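PDB 6H0C: putative diflavin flavoprotein A 3 from Synechocystis sp., which probably carries electrons from NADH to oxygen, reducing it to water, the present chain being its flavodiiron core of metallo-beta-lactamase-like and flavodoxin-like domains. Local coordinates for residues 47-52 against 75-80; 142-147 against 160-165. All coordinates share one frame; numbering follows the deposited sequence.

Contact 1 (47-52 against 75-80); sequences DKIALF and SLDYVI
Leu51 and Ile80 lock two parallel strands together in the metallo-beta-lactamase-like domain: Leu51 N donates to Tyr78 O at 2.9 Å, and Leu51 O receives Ile80 N at 2.8 Å. Strands 49-52 and 78-80 are the two ends of a beta-alpha-beta crossover through helix 60-70, and they run the same way with 27° between their axes. One face of the pair carries Ala50, Phe52, Tyr78 and Ile80. There the CD1 tip of Ile80 lies over one face of the Phe52 ring, 4.0 Å from its centroid and displaced toward the rim, a CH-pi contact, while the two side chains run alongside each other. Ala50 CB meets the same methyl. The other face carries Leu51 and Val79; on the Leu51 side Leu76 CD1 reaches both Leu51 CB and Ile49 CG2. Leu76 CG stands anti to its backbone N (chi1 -166°), which brings the branch back to the neighbouring strand although its CB starts away from it.

At the entry to the pair, Ile49 O accepts from Tyr78 N and, weakly, from Asp77 N. Lys48 lays CD against the edge of the Tyr78 ring, 3.6 Å from CE2, and bends at its last torsion so that NZ forms a long salt bridge with Asp77 OD1, at 3.8 Å. Further out, on the face of Phe52 and Ile80, Ile105 of strand 103-106 packs against Tyr78 and Ile80, and the ring of Phe169 stacks on Phe52. The start of strand 49-52 is held by Asp77 OD2, which takes Ile49 N at 2.8 Å through its anti lone pair.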
loop_
_atom_site.group_PDB
_atom_site.type_symbol
_atom_site.label_atom_id
_atom_site.label_comp_id
_atom_site.label_asym_id
_atom_site.label_seq_id
_atom_site.Cartn_x
_atom_site.Cartn_y
_atom_site.Cartn_z
ATOM N N ASP A 47 5.826 -12.782 -27.734
ATOM C CA ASP A 47 5.117 -13.994 -28.151
ATOM C C ASP A 47 3.814 -14.122 -27.374
ATOM O O ASP A 47 2.790 -14.555 -27.910
ATOM C CB ASP A 47 5.971 -15.240 -27.946
ATOM C CG ASP A 47 7.211 -15.243 -28.811
ATOM O OD1 ASP A 47 7.254 -14.491 -29.813
ATOM O OD2 ASP A 47 8.143 -16.003 -28.482
ATOM N N LYS A 48 3.864 -13.745 -26.101
ATOM C CA LYS A 48 2.656 -13.616 -25.313
ATOM C C LYS A 48 2.506 -12.172 -24.867
ATOM O O LYS A 48 3.473 -11.416 -24.860
ATOM C CB LYS A 48 2.680 -14.579 -24.133
ATOM C CG LYS A 48 2.537 -16.011 -24.602
ATOM C CD LYS A 48 2.190 -16.967 -23.500
ATOM C CE LYS A 48 1.785 -18.287 -24.105
ATOM N NZ LYS A 48 0.720 -18.056 -25.119
ATOM N N ILE A 49 1.281 -11.790 -24.528
ATOM C CA ILE A 49 0.979 -10.408 -24.184
ATOM C C ILE A 49 0.534 -10.312 -22.739
ATOM O O ILE A 49 -0.396 -11.006 -22.322
ATOM C CB ILE A 49 -0.113 -9.831 -25.096
ATOM C CG1 ILE A 49 0.345 -9.901 -26.554
ATOM C CG2 ILE A 49 -0.457 -8.408 -24.679
ATOM C CD1 ILE A 49 -0.686 -9.425 -27.538
ATOM N N ALA A 50 1.207 -9.454 -21.978
ATOM C CA ALA A 50 0.896 -9.279 -20.558
ATOM C C ALA A 50 0.626 -7.821 -20.252
ATOM O O ALA A 50 1.341 -6.934 -20.728
ATOM C CB ALA A 50 2.028 -9.797 -19.684
ATOM N N LEU A 51 -0.415 -7.587 -19.460
ATOM C CA LEU A 51 -0.758 -6.254 -18.988
ATOM C C LEU A 51 -0.580 -6.186 -17.474
ATOM O O LEU A 51 -1.198 -6.970 -16.743
ATOM C CB LEU A 51 -2.199 -5.894 -19.363
ATOM C CG LEU A 51 -2.698 -4.552 -18.819
ATOM C CD1 LEU A 51 -1.926 -3.403 -19.444
ATOM C CD2 LEU A 51 -4.189 -4.390 -19.056
ATOM N N PHE A 52 0.268 -5.264 -17.009
ATOM C CA PHE A 52 0.448 -5.018 -15.575
ATOM C C PHE A 52 -0.519 -3.966 -15.033
ATOM O O PHE A 52 -0.566 -2.845 -15.545
ATOM C CB PHE A 52 1.867 -4.529 -15.269
ATOM C CG PHE A 52 2.961 -5.546 -15.515
ATOM C CD1 PHE A 52 3.586 -6.179 -14.444
ATOM C CD2 PHE A 52 3.409 -5.820 -16.810
ATOM C CE1 PHE A 52 4.624 -7.082 -14.658
ATOM C CE2 PHE A 52 4.445 -6.725 -17.033
ATOM C CZ PHE A 52 5.054 -7.354 -15.954
ATOM N N SER A 75 -6.563 -10.822 -27.512
ATOM C CA SER A 75 -5.198 -11.324 -27.653
ATOM C C SER A 75 -4.401 -11.187 -26.358
ATOM O O SER A 75 -3.242 -11.603 -26.282
ATOM C CB SER A 75 -4.475 -10.591 -28.780
ATOM O OG SER A 75 -4.373 -9.209 -28.488
ATOM N N LEU A 76 -5.027 -10.600 -25.343
ATOM C CA LEU A 76 -4.397 -10.466 -24.037
ATOM C C LEU A 76 -4.227 -11.825 -23.357
ATOM O O LEU A 76 -5.207 -12.481 -23.014
ATOM C CB LEU A 76 -5.219 -9.536 -23.148
ATOM C CG LEU A 76 -4.516 -9.056 -21.884
ATOM C CD1 LEU A 76 -3.245 -8.292 -22.247
ATOM C CD2 LEU A 76 -5.464 -8.181 -21.091
ATOM N N ASP A 77 -2.982 -12.242 -23.156
ATOM C CA ASP A 77 -2.707 -13.524 -22.514
ATOM C C ASP A 77 -2.728 -13.443 -20.993
ATOM O O ASP A 77 -3.233 -14.356 -20.325
ATOM C CB ASP A 77 -1.352 -14.072 -22.961
ATOM C CG ASP A 77 -1.331 -14.438 -24.428
ATOM O OD1 ASP A 77 -2.020 -15.408 -24.802
ATOM O OD2 ASP A 77 -0.621 -13.766 -25.206
ATOM N N TYR A 78 -2.166 -12.364 -20.444
ATOM C CA TYR A 78 -1.992 -12.264 -18.997
ATOM C C TYR A 78 -2.356 -10.912 -18.439
ATOM O O TYR A 78 -2.080 -9.876 -19.059
ATOM C CB TYR A 78 -0.548 -12.576 -18.599
ATOM C CG TYR A 78 -0.107 -13.968 -18.981
ATOM C CD1 TYR A 78 -0.575 -15.083 -18.286
ATOM C CD2 TYR A 78 0.782 -14.169 -20.031
ATOM C CE1 TYR A 78 -0.176 -16.357 -18.633
ATOM C CE2 TYR A 78 1.186 -15.438 -20.383
ATOM C CZ TYR A 78 0.705 -16.527 -19.680
ATOM O OH TYR A 78 1.114 -17.791 -20.029
ATOM N N VAL A 79 -2.968 -10.929 -17.257
ATOM C CA VAL A 79 -3.083 -9.719 -16.460
ATOM C C VAL A 79 -2.314 -9.919 -15.149
ATOM O O VAL A 79 -2.663 -10.762 -14.314
ATOM C CB VAL A 79 -4.552 -9.335 -16.197
ATOM C CG1 VAL A 79 -4.611 -8.073 -15.342
ATOM C CG2 VAL A 79 -5.266 -9.100 -17.511
ATOM N N ILE A 80 -1.241 -9.145 -14.994
ATOM C CA ILE A 80 -0.352 -9.282 -13.856
ATOM C C ILE A 80 -0.672 -8.200 -12.827
ATOM O O ILE A 80 -0.717 -7.010 -13.162
ATOM C CB ILE A 80 1.126 -9.195 -14.301
ATOM C CG1 ILE A 80 1.418 -10.255 -15.359
ATOM C CG2 ILE A 80 2.062 -9.368 -13.116
ATOM C CD1 ILE A 80 2.860 -10.249 -15.837
#

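Contact 2 (142-147 against 160-165); sequences HELTFI and TYDPRT
Thr145 and Tyr161 form a hydrogen-bonded antiparallel pair in the beta hairpin of strands 143-148 and 158-162, part of the five-stranded sheet of the metallo-beta-lactamase-like domain, joined by Thr145 N to Tyr161 O at 3.0 Å and Tyr161 N to Thr145 O at 2.9 Å, the axes 156° apart. Beside it, the non-hydrogen-bonded pair Phe146 and Thr160 sets its side chains alongside each other: Thr160 OG1 lies 3.4 Å from Phe146 CD2, and Thr160 CG2 meets Phe146 CE2. Leu144 covers the next step, CB against that threonine methyl and CD2 against Asp162 CB.

Where the strands part, His142 ND1 donates to Asp162 OD2 at 2.6 Å. The bond is nearly straight (177°), uses the syn lone pair and lies in the imidazole plane, although the carboxylate is turned 61° from the ring. Arg164 CG sits over one imidazole face, 3.8 Å from the centroid. Asp162 OD1 takes Arg164 N from above the carboxylate plane, closing an Asx turn that ties the carboxylate to the loop. With His142 NE2 hydrogen-bonded to Asp13 OD2, the buried imidazole has a carboxylate at each nitrogen, which would probably favour its protonated form, though the nearby Arg164 guanidinium would oppose it.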
loop_
_atom_site.group_PDB
_atom_site.type_symbol
_atom_site.label_atom_id
_atom_site.label_comp_id
_atom_site.label_asym_id
_atom_site.label_seq_id
_atom_site.Cartn_x
_atom_site.Cartn_y
_atom_site.Cartn_z
ATOM N N HIS A 142 11.821 -12.163 -22.669
ATOM C CA HIS A 142 11.060 -11.648 -21.534
ATOM C C HIS A 142 10.655 -12.798 -20.617
ATOM O O HIS A 142 9.466 -13.128 -20.506
ATOM C CB HIS A 142 9.806 -10.886 -21.997
ATOM C CG HIS A 142 10.089 -9.747 -22.935
ATOM N ND1 HIS A 142 10.349 -8.465 -22.497
ATOM C CD2 HIS A 142 10.143 -9.700 -24.290
ATOM C CE1 HIS A 142 10.555 -7.678 -23.541
ATOM N NE2 HIS A 142 10.435 -8.404 -24.638
ATOM N N GLU A 143 11.635 -13.432 -19.979
ATOM C CA GLU A 143 11.293 -14.446 -18.995
ATOM C C GLU A 143 11.245 -13.789 -17.633
ATOM O O GLU A 143 12.270 -13.590 -16.980
ATOM C CB GLU A 143 12.264 -15.624 -18.988
ATOM C CG GLU A 143 11.695 -16.777 -18.163
ATOM C CD GLU A 143 12.551 -18.022 -18.186
ATOM O OE1 GLU A 143 13.623 -17.997 -18.831
ATOM O OE2 GLU A 143 12.148 -19.028 -17.555
ATOM N N LEU A 144 10.029 -13.441 -17.231
ATOM C CA LEU A 144 9.789 -12.717 -16.001
ATOM C C LEU A 144 10.108 -13.568 -14.777
ATOM O O LEU A 144 9.838 -14.770 -14.757
ATOM C CB LEU A 144 8.333 -12.252 -15.946
ATOM C CG LEU A 144 7.816 -11.532 -17.194
ATOM C CD1 LEU A 144 6.343 -11.146 -17.007
ATOM C CD2 LEU A 144 8.677 -10.314 -17.533
ATOM N N THR A 145 10.693 -12.935 -13.763
ATOM C CA THR A 145 10.857 -13.550 -12.450
ATOM C C THR A 145 10.041 -12.762 -11.420
ATOM O O THR A 145 10.038 -11.529 -11.433
ATOM C CB THR A 145 12.337 -13.605 -12.028
ATOM O OG1 THR A 145 13.041 -14.484 -12.910
ATOM C CG2 THR A 145 12.474 -14.134 -10.609
ATOM N N PHE A 146 9.342 -13.463 -10.535
ATOM C CA PHE A 146 8.485 -12.777 -9.576
ATOM C C PHE A 146 9.079 -12.735 -8.172
ATOM O O PHE A 146 9.734 -13.674 -7.732
ATOM C CB PHE A 146 7.099 -13.430 -9.575
ATOM C CG PHE A 146 6.407 -13.335 -10.903
ATOM C CD1 PHE A 146 6.498 -14.370 -11.826
ATOM C CD2 PHE A 146 5.715 -12.184 -11.258
ATOM C CE1 PHE A 146 5.881 -14.269 -13.070
ATOM C CE2 PHE A 146 5.098 -12.076 -12.493
ATOM C CZ PHE A 146 5.179 -13.119 -13.403
ATOM N N ILE A 147 8.844 -11.625 -7.483
ATOM C CA ILE A 147 9.326 -11.408 -6.122
ATOM C C ILE A 147 8.218 -10.857 -5.224
ATOM O O ILE A 147 7.922 -9.655 -5.281
ATOM C CB ILE A 147 10.509 -10.402 -6.070
ATOM C CG1 ILE A 147 11.582 -10.748 -7.107
ATOM C CG2 ILE A 147 11.079 -10.345 -4.650
ATOM C CD1 ILE A 147 11.474 -9.972 -8.392
ATOM N N THR A 160 8.055 -7.678 -10.137
ATOM C CA THR A 160 8.391 -8.494 -11.298
ATOM C C THR A 160 9.636 -7.965 -12.001
ATOM O O THR A 160 9.749 -6.765 -12.227
ATOM C CB THR A 160 7.239 -8.513 -12.324
ATOM O OG1 THR A 160 6.004 -8.824 -11.668
ATOM C CG2 THR A 160 7.526 -9.529 -13.440
ATOM N N TYR A 161 10.560 -8.852 -12.355
ATOM C CA TYR A 161 11.744 -8.443 -13.089
ATOM C C TYR A 161 11.724 -8.990 -14.509
ATOM O O TYR A 161 11.499 -10.182 -14.710
ATOM C CB TYR A 161 13.009 -8.912 -12.374
ATOM C CG TYR A 161 14.279 -8.468 -13.066
ATOM C CD1 TYR A 161 14.583 -7.120 -13.187
ATOM C CD2 TYR A 161 15.174 -9.395 -13.595
ATOM C CE1 TYR A 161 15.738 -6.700 -13.810
ATOM C CE2 TYR A 161 16.335 -8.988 -14.227
ATOM C CZ TYR A 161 16.616 -7.633 -14.328
ATOM O OH TYR A 161 17.766 -7.197 -14.957
ATOM N N ASP A 162 11.948 -8.118 -15.488
ATOM C CA ASP A 162 12.090 -8.535 -16.886
ATOM C C ASP A 162 13.553 -8.414 -17.304
ATOM O O ASP A 162 14.052 -7.309 -17.521
ATOM C CB ASP A 162 11.201 -7.688 -17.809
ATOM C CG ASP A 162 11.223 -8.167 -19.262
ATOM O OD1 ASP A 162 12.067 -9.031 -19.610
ATOM O OD2 ASP A 162 10.400 -7.660 -20.066
ATOM N N PRO A 163 14.249 -9.556 -17.416
ATOM C CA PRO A 163 15.680 -9.524 -17.726
ATOM C C PRO A 163 15.973 -9.001 -19.133
ATOM O O PRO A 163 17.072 -8.509 -19.374
ATOM C CB PRO A 163 16.100 -10.990 -17.581
ATOM C CG PRO A 163 14.841 -11.771 -17.795
ATOM C CD PRO A 163 13.756 -10.927 -17.201
ATOM N N ARG A 164 15.014 -9.089 -20.046
ATOM C CA ARG A 164 15.230 -8.596 -21.411
ATOM C C ARG A 164 15.423 -7.075 -21.447
ATOM O O ARG A 164 16.245 -6.557 -22.201
ATOM C CB ARG A 164 14.058 -8.995 -22.317
ATOM C CG ARG A 164 14.135 -8.429 -23.735
ATOM C CD ARG A 164 15.394 -8.914 -24.471
ATOM N NE ARG A 164 15.500 -8.364 -25.826
ATOM C CZ ARG A 164 16.166 -7.254 -26.130
ATOM N NH1 ARG A 164 16.791 -6.572 -25.177
ATOM N NH2 ARG A 164 16.207 -6.821 -27.386
ATOM N N THR A 165 14.659 -6.368 -20.619
ATOM C CA THR A 165 14.630 -4.908 -20.631
ATOM C C THR A 165 15.292 -4.301 -19.395
ATOM O O THR A 165 15.457 -3.078 -19.312
ATOM C CB THR A 165 13.182 -4.391 -20.702
ATOM O OG1 THR A 165 12.451 -4.892 -19.570
ATOM C CG2 THR A 165 12.505 -4.858 -21.985
#

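Contacts 1 and 2 belong to the two sheets of the metallo-beta-lactamase-like domain, the seven-stranded one and the five-stranded one, and meet face to face in the core between them. Their centres are 14 Å apart. The evidence for direct packing is four side-chain approaches: Phe52 CE1 comes to 3.7 Å from Thr160 OG1, Ile80 CD1 to 3.8 Å from Leu144 CD1, Ile80 CG2 to 4.1 Å from Phe146 CE2, and Phe52 CZ to 4.1 Å from Leu144 CD1. None involves a metal or flavin; the contacts form interior of the sandwich that in this family carries the diiron site. Ile44 of strand 37-45 touches Phe52 as well as His142, Leu144 and Asp162, bridging both contacts.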